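Local coordinates for HcgB (Methanococcus maripaludis, PDB 5D5P), which probably acts as a guanylyltransferase that joins a GMP unit to the pyridinol precursor during biosynthesis of the [Fe]-hydrogenase FeGP cofactor, at residues D28-Q31 and S32-S36; K51-S54 and D55-R59; K85-I88 and A89-S92; T148-R152 and I153-V157. All coordinates share one frame; numbering follows the deposited sequence.

Contact 1: D28-Q31 and S32-S36; sequences DAIQ and STIKS
D28 and S32 are joined one turn apart on helix 24-35, S32 N bonding to D28 O at 3.0 Å where D28-Q31 runs without a break into S32-S36. The same i to i+4 pattern continues from T33 to A29, from I34 to I30 and from K35 to Q31, with K35 N 2.9 Å from Q31 O. The hydroxyl of T33 also comes close to a backbone oxygen, T33 OG1 lying 2.9 Å from A29 O; with its CG2 methyl anti to the backbone N, OG1 sits beside that N (chi1 -63°) and is directed back along the helix. On the buried side I30 and I34 lie alongside each other and point the same way, CG2 of I30 meeting CD1 of I34 at 4.1 Å. The extended chains of Q31 and K35 also run together, but OE1 of Q31 and NZ of K35 stay 4.1 Å apart, while NE2 of the same amide donates to I153 O. The methylenes of K35 pack over the carbonyl of Q31, CG of K35 being 3.3 Å from Q31 O. I30, T33 and I34 also touch L123 of strand 122-128, and I30 packs on G108 of the second subunit. This is the pattern of an amphipathic alpha-helix, with I30 and I34 turned to strand 122-128 and the loop after helix 138-151, and D28, S32 and K35 on the exposed side.

Contact 2: K51-S54 and D55-R59; sequences KVVS and DIISR
K51 and D55 form a salt bridge one helical turn apart, NZ of the lysine lying 2.8 Å from OD2 of the aspartate. The lysine chain leaves the backbone with CG anti to N (chi1 178°), stays extended through CE and bends at its last torsion (chi4 42°), which swings the ammonium group onto the carboxylate. It arrives on the syn lone pair of OD2, the side facing OD1. At the base of the bridge, D55 N binds K51 O at 2.9 Å. On the buried side V53 and I57 run side by side and point the same way, their CG1 atoms 4.0 Å apart. CG1 of I57 also packs against the backbone, 3.3 Å from V53 O, the acceptor for I57 N at 3.0 Å in a nearly straight bond. Near the end of the helix S58 grips S54 O twice: S58 N reaches it at 2.9 Å and S58 OG at 2.7 Å, from opposite faces of the carbonyl plane. The hydroxyl can fold back because OG stands beside the backbone N (chi1 -72°), and it meets S54 O from above that plane. The helix bridges parallel strands 39-43 and 64-67 in a beta-alpha-beta unit; V53 and I57 press on I99 of strand 97-103, S54, I57 and S58 touch I65 of strand 64-67, and V52 and I56 lean on helix 138-151.

Contact 3: K85-I88 and A89-S92; sequences KGLI and AVDS
A89 is joined to the turn before it on helix 81-92 by a weak bond, A89 N to K85 O at 3.4 Å. Its methyl group rests over the backbone of the preceding turn, A89 CB lying 3.5 Å from G86 O, and also touches I98 of strand 97-103. V90 follows with a much straighter bond: V90 N donates to G86 O at 2.9 Å with an N-H...O angle of 171°, and it does so in the carbonyl plane. V90 CG2 packs on the same oxygen, and V90 CB comes within 4.4 Å of CD2 of L87. V90 also reaches I98, so this helix lies against the sheet of the alpha/beta fold through its small residues A89 and V90, while K85 touches T100 of strand 97-103 and makes a weak bond to R101 O. D91 N binds L87 O at 2.8 Å. The carboxylate of D91 folds back over that carbonyl, with CG anti to its own carbonyl carbon, yet D91 OD2 and L87 O, as two acceptors, are not hydrogen-bonded, and the approach is a close contact only. At S92 the main-chain bond to I88 O is weak, and the hydroxyl supplies the firmer link, S92 OG donating to I88 O at 2.7 Å. OG reaches it from between the backbone N and the carbonyl carbon (chi1 69°), with the donor tilted 32° from the carbonyl plane.

Contact 4: T148-R152 and I153-V157; sequences TALER and IGIVV
A Schellman motif ends helix 138-151, where L150 and E151 receive the backbone of I153-I155 as the chain turns away. I155 N binds L150 O at 3.0 Å and G154 N binds E151 O at 3.0 Å, the pair that defines the motif, with a type I turn from E151 to G154. L150 O also accepts I153 N at 3.1 Å, so two N-H groups grip this oxygen from opposite faces of its plane. G154, the C-prime residue, has a positive phi (94°) at which a CB would be jammed against the carbonyl oxygen before it. I153 drops its side chain back on the helix end: CG1 stands between its own N and carbonyl carbon (chi1 48°), which carries CD1 to 3.2 Å from L150 O. That chain also packs on I30 and I34 of helix 24-35, and an alanine here would probably open a gap between the two helices and uncover the L150 carbonyl. Further along, L150 CB meets I155 CB at 4.0 Å, and the side chains of L150 and V157 lie at a slant to each other, L150 CD1 touching V157 CG2 at 3.8 Å. The guanidinium of R152 bonds T124 OG1 of its own chain and S109 O and S128 O of the second subunit. The C-terminal tail thus leaves the helix through the glycine-containing turn of a Schellman C-cap, set against the dimer interface.

From the N terminus, contact 1 lies on helix 24-35, contact 2 on helix 47-57 and contact 3 on helix 81-92, while contact 4 ends helix 138-151 and leads into the C-terminal tail. All are local and follow in series, so none nests or crosses, and none closes a long loop. Contact 4 is the meeting point of the first two: I34 CD1 packs on I153 CD1 at 4.0 Å, while I56 CG2 packs on L150 CD1 at 3.8 Å. Contact 3 stands apart, centred about 23 Å from the centre of contact 4, on the opposite side of the chain's centre; its helix packs on strand 97-103, which also receives the helix of contact 2.

Contact 1: D28-Q31 and S32-S36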
loop_
_atom_site.group_PDB
_atom_site.type_symbol
_atom_site.label_atom_id
_atom_site.label_comp_id
_atom_site.label_asym_id
_atom_site.label_seq_id
_atom_site.Cartn_x
_atom_site.Cartn_y
_atom_site.Cartn_z
ATOM N N ASP A 28 -12.940 13.462 7.759
ATOM C CA ASP A 28 -12.800 14.870 8.079
ATOM C C ASP A 28 -11.486 15.119 8.814
ATOM O O ASP A 28 -10.800 16.097 8.553
ATOM C CB ASP A 28 -13.991 15.359 8.919
ATOM C CG ASP A 28 -15.249 15.613 8.074
ATOM O OD1 ASP A 28 -15.139 15.664 6.823
ATOM O OD2 ASP A 28 -16.345 15.795 8.666
ATOM N N ALA A 29 -11.125 14.232 9.733
ATOM C CA ALA A 29 -9.872 14.387 10.482
ATOM C C ALA A 29 -8.639 14.259 9.583
ATOM O O ALA A 29 -7.671 14.983 9.741
ATOM C CB ALA A 29 -9.810 13.387 11.606
ATOM N N ILE A 30 -8.673 13.307 8.658
ATOM C CA ILE A 30 -7.580 13.146 7.697
ATOM C C ILE A 30 -7.450 14.407 6.817
ATOM O O ILE A 30 -6.343 14.923 6.578
ATOM C CB ILE A 30 -7.804 11.892 6.822
ATOM C CG1 ILE A 30 -7.555 10.620 7.649
ATOM C CG2 ILE A 30 -6.851 11.914 5.604
ATOM C CD1 ILE A 30 -8.018 9.310 6.958
ATOM N N GLN A 31 -8.577 14.908 6.339
ATOM C CA GLN A 31 -8.541 16.094 5.500
ATOM C C GLN A 31 -7.941 17.268 6.275
ATOM O O GLN A 31 -7.137 18.031 5.743
ATOM C CB GLN A 31 -9.941 16.445 4.995
ATOM C CG GLN A 31 -10.515 15.422 4.035
ATOM C CD GLN A 31 -11.897 15.795 3.538
ATOM O OE1 GLN A 31 -12.429 16.850 3.881
ATOM N NE2 GLN A 31 -12.485 14.929 2.721
ATOM N N SER A 32 -8.324 17.388 7.539
ATOM C CA SER A 32 -7.875 18.485 8.384
ATOM C C SER A 32 -6.365 18.450 8.623
ATOM O O SER A 32 -5.694 19.470 8.568
ATOM C CB SER A 32 -8.627 18.457 9.719
ATOM O OG SER A 32 -8.193 19.509 10.552
ATOM N N THR A 33 -5.844 17.253 8.864
ATOM C CA THR A 33 -4.436 17.034 9.087
ATOM C C THR A 33 -3.624 17.437 7.877
ATOM O O THR A 33 -2.556 18.026 8.008
ATOM C CB THR A 33 -4.189 15.547 9.403
ATOM O OG1 THR A 33 -4.879 15.226 10.618
ATOM C CG2 THR A 33 -2.709 15.260 9.570
ATOM N N ILE A 34 -4.122 17.078 6.696
ATOM C CA ILE A 34 -3.431 17.400 5.442
ATOM C C ILE A 34 -3.493 18.904 5.174
ATOM O O ILE A 34 -2.478 19.530 4.871
ATOM C CB ILE A 34 -4.019 16.607 4.230
ATOM C CG1 ILE A 34 -3.658 15.120 4.342
ATOM C CG2 ILE A 34 -3.518 17.182 2.908
ATOM C CD1 ILE A 34 -4.367 14.199 3.342
ATOM N N LYS A 35 -4.677 19.492 5.294
ATOM C CA LYS A 35 -4.848 20.902 4.929
ATOM C C LYS A 35 -4.176 21.845 5.929
ATOM O O LYS A 35 -3.801 22.953 5.569
ATOM C CB LYS A 35 -6.331 21.228 4.768
ATOM C CG LYS A 35 -6.956 20.538 3.563
ATOM C CD LYS A 35 -8.456 20.782 3.500
ATOM C CE LYS A 35 -9.064 20.300 2.190
ATOM N NZ LYS A 35 -10.559 20.159 2.282
ATOM N N SER A 36 -4.019 21.405 7.179
ATOM C CA SER A 36 -3.481 22.295 8.204
ATOM C C SER A 36 -1.968 22.166 8.345
ATOM O O SER A 36 -1.358 22.879 9.143
ATOM C CB SER A 36 -4.149 22.037 9.555
ATOM O OG SER A 36 -3.657 20.851 10.151
#

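Contact 2: K51-S54 and D55-R59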
loop_
_atom_site.group_PDB
_atom_site.type_symbol
_atom_site.label_atom_id
_atom_site.label_comp_id
_atom_site.label_asym_id
_atom_site.label_seq_id
_atom_site.Cartn_x
_atom_site.Cartn_y
_atom_site.Cartn_z
ATOM N N LYS A 51 8.843 18.768 -7.804
ATOM C CA LYS A 51 8.006 19.816 -8.380
ATOM C C LYS A 51 6.573 19.328 -8.607
ATOM O O LYS A 51 5.602 20.056 -8.331
ATOM C CB LYS A 51 8.596 20.328 -9.685
ATOM C CG LYS A 51 7.716 21.409 -10.350
ATOM C CD LYS A 51 8.256 21.907 -11.683
ATOM C CE LYS A 51 7.278 22.900 -12.327
ATOM N NZ LYS A 51 6.691 23.859 -11.340
ATOM N N VAL A 52 6.433 18.112 -9.134
ATOM C CA VAL A 52 5.099 17.562 -9.343
ATOM C C VAL A 52 4.329 17.546 -8.018
ATOM O O VAL A 52 3.186 17.972 -7.966
ATOM C CB VAL A 52 5.146 16.118 -9.933
ATOM C CG1 VAL A 52 3.752 15.481 -9.931
ATOM C CG2 VAL A 52 5.727 16.135 -11.326
ATOM N N VAL A 53 4.955 17.066 -6.944
ATOM C CA VAL A 53 4.262 16.938 -5.668
ATOM C C VAL A 53 3.974 18.311 -5.068
ATOM O O VAL A 53 2.868 18.587 -4.636
ATOM C CB VAL A 53 5.078 16.091 -4.666
ATOM C CG1 VAL A 53 4.465 16.128 -3.282
ATOM C CG2 VAL A 53 5.164 14.636 -5.163
ATOM N N SER A 54 4.982 19.170 -5.081
ATOM C CA SER A 54 4.880 20.482 -4.463
ATOM C C SER A 54 3.788 21.318 -5.127
ATOM O O SER A 54 3.017 22.002 -4.445
ATOM C CB SER A 54 6.240 21.197 -4.531
ATOM O OG SER A 54 6.157 22.489 -3.960
ATOM N N ASP A 55 3.696 21.256 -6.451
ATOM C CA ASP A 55 2.692 22.047 -7.141
ATOM C C ASP A 55 1.281 21.640 -6.737
ATOM O O ASP A 55 0.407 22.485 -6.624
ATOM C CB ASP A 55 2.853 21.924 -8.657
ATOM C CG ASP A 55 4.037 22.724 -9.185
ATOM O OD1 ASP A 55 4.593 23.539 -8.419
ATOM O OD2 ASP A 55 4.426 22.523 -10.354
ATOM N N ILE A 56 1.065 20.355 -6.475
ATOM C CA ILE A 56 -0.268 19.897 -6.088
ATOM C C ILE A 56 -0.561 20.254 -4.642
ATOM O O ILE A 56 -1.618 20.781 -4.325
ATOM C CB ILE A 56 -0.422 18.369 -6.278
ATOM C CG1 ILE A 56 -0.506 18.040 -7.765
ATOM C CG2 ILE A 56 -1.667 17.862 -5.543
ATOM C CD1 ILE A 56 -0.281 16.575 -8.061
ATOM N N ILE A 57 0.379 19.939 -3.766
ATOM C CA ILE A 57 0.177 20.137 -2.329
ATOM C C ILE A 57 0.055 21.624 -1.995
ATOM O O ILE A 57 -0.619 21.999 -1.027
ATOM C CB ILE A 57 1.306 19.498 -1.530
ATOM C CG1 ILE A 57 1.277 17.989 -1.753
ATOM C CG2 ILE A 57 1.179 19.808 -0.054
ATOM C CD1 ILE A 57 -0.033 17.334 -1.336
ATOM N N SER A 58 0.715 22.465 -2.794
ATOM C CA SER A 58 0.681 23.912 -2.559
ATOM C C SER A 58 -0.709 24.477 -2.744
ATOM O O SER A 58 -1.021 25.532 -2.201
ATOM C CB SER A 58 1.628 24.652 -3.511
ATOM O OG SER A 58 2.970 24.412 -3.143
ATOM N N ARG A 59 -1.552 23.762 -3.483
ATOM C CA ARG A 59 -2.904 24.251 -3.752
ATOM C C ARG A 59 -3.872 23.928 -2.620
ATOM O O ARG A 59 -4.970 24.464 -2.578
ATOM C CB ARG A 59 -3.446 23.683 -5.066
ATOM C CG ARG A 59 -2.753 24.235 -6.296
ATOM C CD ARG A 59 -3.324 23.633 -7.562
ATOM N NE ARG A 59 -4.731 23.986 -7.731
ATOM C CZ ARG A 59 -5.536 23.430 -8.630
ATOM N NH1 ARG A 59 -5.067 22.486 -9.434
ATOM N NH2 ARG A 59 -6.804 23.811 -8.722
#

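Contact 3: K85-I88 and A89-S92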
loop_
_atom_site.group_PDB
_atom_site.type_symbol
_atom_site.label_atom_id
_atom_site.label_comp_id
_atom_site.label_asym_id
_atom_site.label_seq_id
_atom_site.Cartn_x
_atom_site.Cartn_y
_atom_site.Cartn_z
ATOM N N LYS A 85 11.147 4.987 3.549
ATOM C CA LYS A 85 11.628 6.316 3.119
ATOM C C LYS A 85 10.870 7.385 3.901
ATOM O O LYS A 85 11.441 8.380 4.340
ATOM C CB LYS A 85 11.406 6.528 1.629
ATOM C CG LYS A 85 12.274 5.674 0.744
ATOM C CD LYS A 85 12.160 6.181 -0.688
ATOM C CE LYS A 85 12.570 5.093 -1.669
ATOM N NZ LYS A 85 12.480 5.544 -3.092
ATOM N N GLY A 86 9.570 7.160 4.051
ATOM C CA GLY A 86 8.736 8.080 4.807
ATOM C C GLY A 86 9.186 8.188 6.248
ATOM O O GLY A 86 9.217 9.286 6.818
ATOM N N LEU A 87 9.557 7.057 6.846
ATOM C CA LEU A 87 9.960 7.077 8.246
ATOM C C LEU A 87 11.287 7.771 8.444
ATOM O O LEU A 87 11.532 8.356 9.502
ATOM C CB LEU A 87 10.026 5.651 8.804
ATOM C CG LEU A 87 8.613 5.062 8.888
ATOM C CD1 LEU A 87 8.716 3.602 9.284
ATOM C CD2 LEU A 87 7.792 5.852 9.929
ATOM N N ILE A 88 12.155 7.752 7.433
ATOM C CA ILE A 88 13.381 8.551 7.552
ATOM C C ILE A 88 13.028 10.016 7.715
ATOM O O ILE A 88 13.613 10.715 8.547
ATOM C CB ILE A 88 14.298 8.387 6.319
ATOM C CG1 ILE A 88 14.848 6.980 6.301
ATOM C CG2 ILE A 88 15.439 9.401 6.357
ATOM C CD1 ILE A 88 15.615 6.626 5.019
ATOM N N ALA A 89 12.051 10.488 6.934
ATOM C CA ALA A 89 11.650 11.887 7.053
ATOM C C ALA A 89 10.969 12.145 8.399
ATOM O O ALA A 89 11.260 13.126 9.082
ATOM C CB ALA A 89 10.723 12.296 5.872
ATOM N N VAL A 90 10.071 11.253 8.789
ATOM C CA VAL A 90 9.442 11.352 10.106
ATOM C C VAL A 90 10.444 11.436 11.269
ATOM O O VAL A 90 10.304 12.295 12.169
ATOM C CB VAL A 90 8.496 10.165 10.348
ATOM C CG1 VAL A 90 8.069 10.086 11.829
ATOM C CG2 VAL A 90 7.301 10.261 9.415
ATOM N N ASP A 91 11.470 10.591 11.243
ATOM C CA ASP A 91 12.338 10.453 12.407
ATOM C C ASP A 91 13.468 11.460 12.451
ATOM O O ASP A 91 14.088 11.645 13.487
ATOM C CB ASP A 91 12.908 9.031 12.457
ATOM C CG ASP A 91 11.824 8.003 12.729
ATOM O OD1 ASP A 91 10.711 8.406 13.151
ATOM O OD2 ASP A 91 12.056 6.803 12.504
ATOM N N SER A 92 13.731 12.123 11.331
ATOM C CA SER A 92 14.896 12.981 11.281
ATOM C C SER A 92 14.541 14.455 11.116
ATOM O O SER A 92 15.437 15.294 11.096
ATOM C CB SER A 92 15.833 12.525 10.138
ATOM O OG SER A 92 15.238 12.794 8.866
#

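Contact 4: T148-R152 and I153-V157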
loop_
_atom_site.group_PDB
_atom_site.type_symbol
_atom_site.label_atom_id
_atom_site.label_comp_id
_atom_site.label_asym_id
_atom_site.label_seq_id
_atom_site.Cartn_x
_atom_site.Cartn_y
_atom_site.Cartn_z
ATOM N N THR A 148 -4.773 10.612 -6.983
ATOM C CA THR A 148 -5.566 9.458 -6.548
ATOM C C THR A 148 -5.595 9.347 -5.022
ATOM O O THR A 148 -6.657 9.123 -4.425
ATOM C CB THR A 148 -5.019 8.140 -7.157
ATOM O OG1 THR A 148 -5.223 8.174 -8.583
ATOM C CG2 THR A 148 -5.783 6.946 -6.625
ATOM N N ALA A 149 -4.434 9.518 -4.399
ATOM C CA ALA A 149 -4.342 9.369 -2.940
ATOM C C ALA A 149 -5.168 10.456 -2.262
ATOM O O ALA A 149 -5.806 10.207 -1.226
ATOM C CB ALA A 149 -2.884 9.406 -2.474
ATOM N N LEU A 150 -5.189 11.651 -2.847
ATOM C CA LEU A 150 -5.985 12.722 -2.251
ATOM C C LEU A 150 -7.473 12.495 -2.495
ATOM O O LEU A 150 -8.264 12.663 -1.576
ATOM C CB LEU A 150 -5.561 14.091 -2.779
ATOM C CG LEU A 150 -4.165 14.527 -2.332
ATOM C CD1 LEU A 150 -3.706 15.701 -3.174
ATOM C CD2 LEU A 150 -4.121 14.885 -0.843
ATOM N N GLU A 151 -7.861 12.096 -3.710
ATOM C CA GLU A 151 -9.276 11.908 -4.036
ATOM C C GLU A 151 -9.959 10.862 -3.167
ATOM O O GLU A 151 -11.149 11.002 -2.836
ATOM C CB GLU A 151 -9.420 11.470 -5.490
ATOM C CG GLU A 151 -9.186 12.547 -6.475
ATOM C CD GLU A 151 -9.434 12.085 -7.887
ATOM O OE1 GLU A 151 -9.538 10.852 -8.101
ATOM O OE2 GLU A 151 -9.524 12.958 -8.768
ATOM N N ARG A 152 -9.205 9.836 -2.784
ATOM C CA ARG A 152 -9.819 8.744 -2.048
ATOM C C ARG A 152 -10.061 9.090 -0.581
ATOM O O ARG A 152 -10.780 8.354 0.088
ATOM C CB ARG A 152 -9.002 7.462 -2.183
ATOM C CG ARG A 152 -7.651 7.541 -1.640
ATOM C CD ARG A 152 -6.857 6.307 -2.098
ATOM N NE ARG A 152 -7.260 5.066 -1.436
ATOM C CZ ARG A 152 -7.008 4.765 -0.162
ATOM N NH1 ARG A 152 -7.393 3.586 0.316
ATOM N NH2 ARG A 152 -6.417 5.647 0.656
ATOM N N ILE A 153 -9.533 10.224 -0.088
ATOM C CA ILE A 153 -9.981 10.715 1.220
ATOM C C ILE A 153 -10.743 12.044 1.099
ATOM O O ILE A 153 -10.934 12.752 2.092
ATOM C CB ILE A 153 -8.824 10.848 2.257
ATOM C CG1 ILE A 153 -7.597 11.578 1.700
ATOM C CG2 ILE A 153 -8.418 9.457 2.708
ATOM C CD1 ILE A 153 -7.772 13.108 1.602
ATOM N N GLY A 154 -11.211 12.338 -0.113
ATOM C CA GLY A 154 -12.185 13.402 -0.338
ATOM C C GLY A 154 -11.617 14.759 -0.699
ATOM O O GLY A 154 -12.348 15.764 -0.724
ATOM N N ILE A 155 -10.328 14.799 -1.007
ATOM C CA ILE A 155 -9.707 16.037 -1.456
ATOM C C ILE A 155 -9.534 16.003 -2.967
ATOM O O ILE A 155 -8.757 15.196 -3.484
ATOM C CB ILE A 155 -8.339 16.270 -0.795
ATOM C CG1 ILE A 155 -8.518 16.518 0.702
ATOM C CG2 ILE A 155 -7.663 17.482 -1.437
ATOM C CD1 ILE A 155 -7.219 16.799 1.451
ATOM N N VAL A 156 -10.273 16.867 -3.661
ATOM C CA VAL A 156 -10.222 16.932 -5.112
ATOM C C VAL A 156 -9.398 18.120 -5.606
ATOM O O VAL A 156 -9.708 19.280 -5.325
ATOM C CB VAL A 156 -11.635 17.002 -5.719
ATOM C CG1 VAL A 156 -11.545 17.015 -7.227
ATOM C CG2 VAL A 156 -12.457 15.811 -5.270
ATOM N N VAL A 157 -8.348 17.812 -6.362
ATOM C CA VAL A 157 -7.519 18.826 -6.991
ATOM C C VAL A 157 -7.713 18.762 -8.511
ATOM O O VAL A 157 -7.362 17.763 -9.146
ATOM C CB VAL A 157 -6.027 18.637 -6.650
ATOM C CG1 VAL A 157 -5.294 19.965 -6.719
ATOM C CG2 VAL A 157 -5.886 18.056 -5.268
#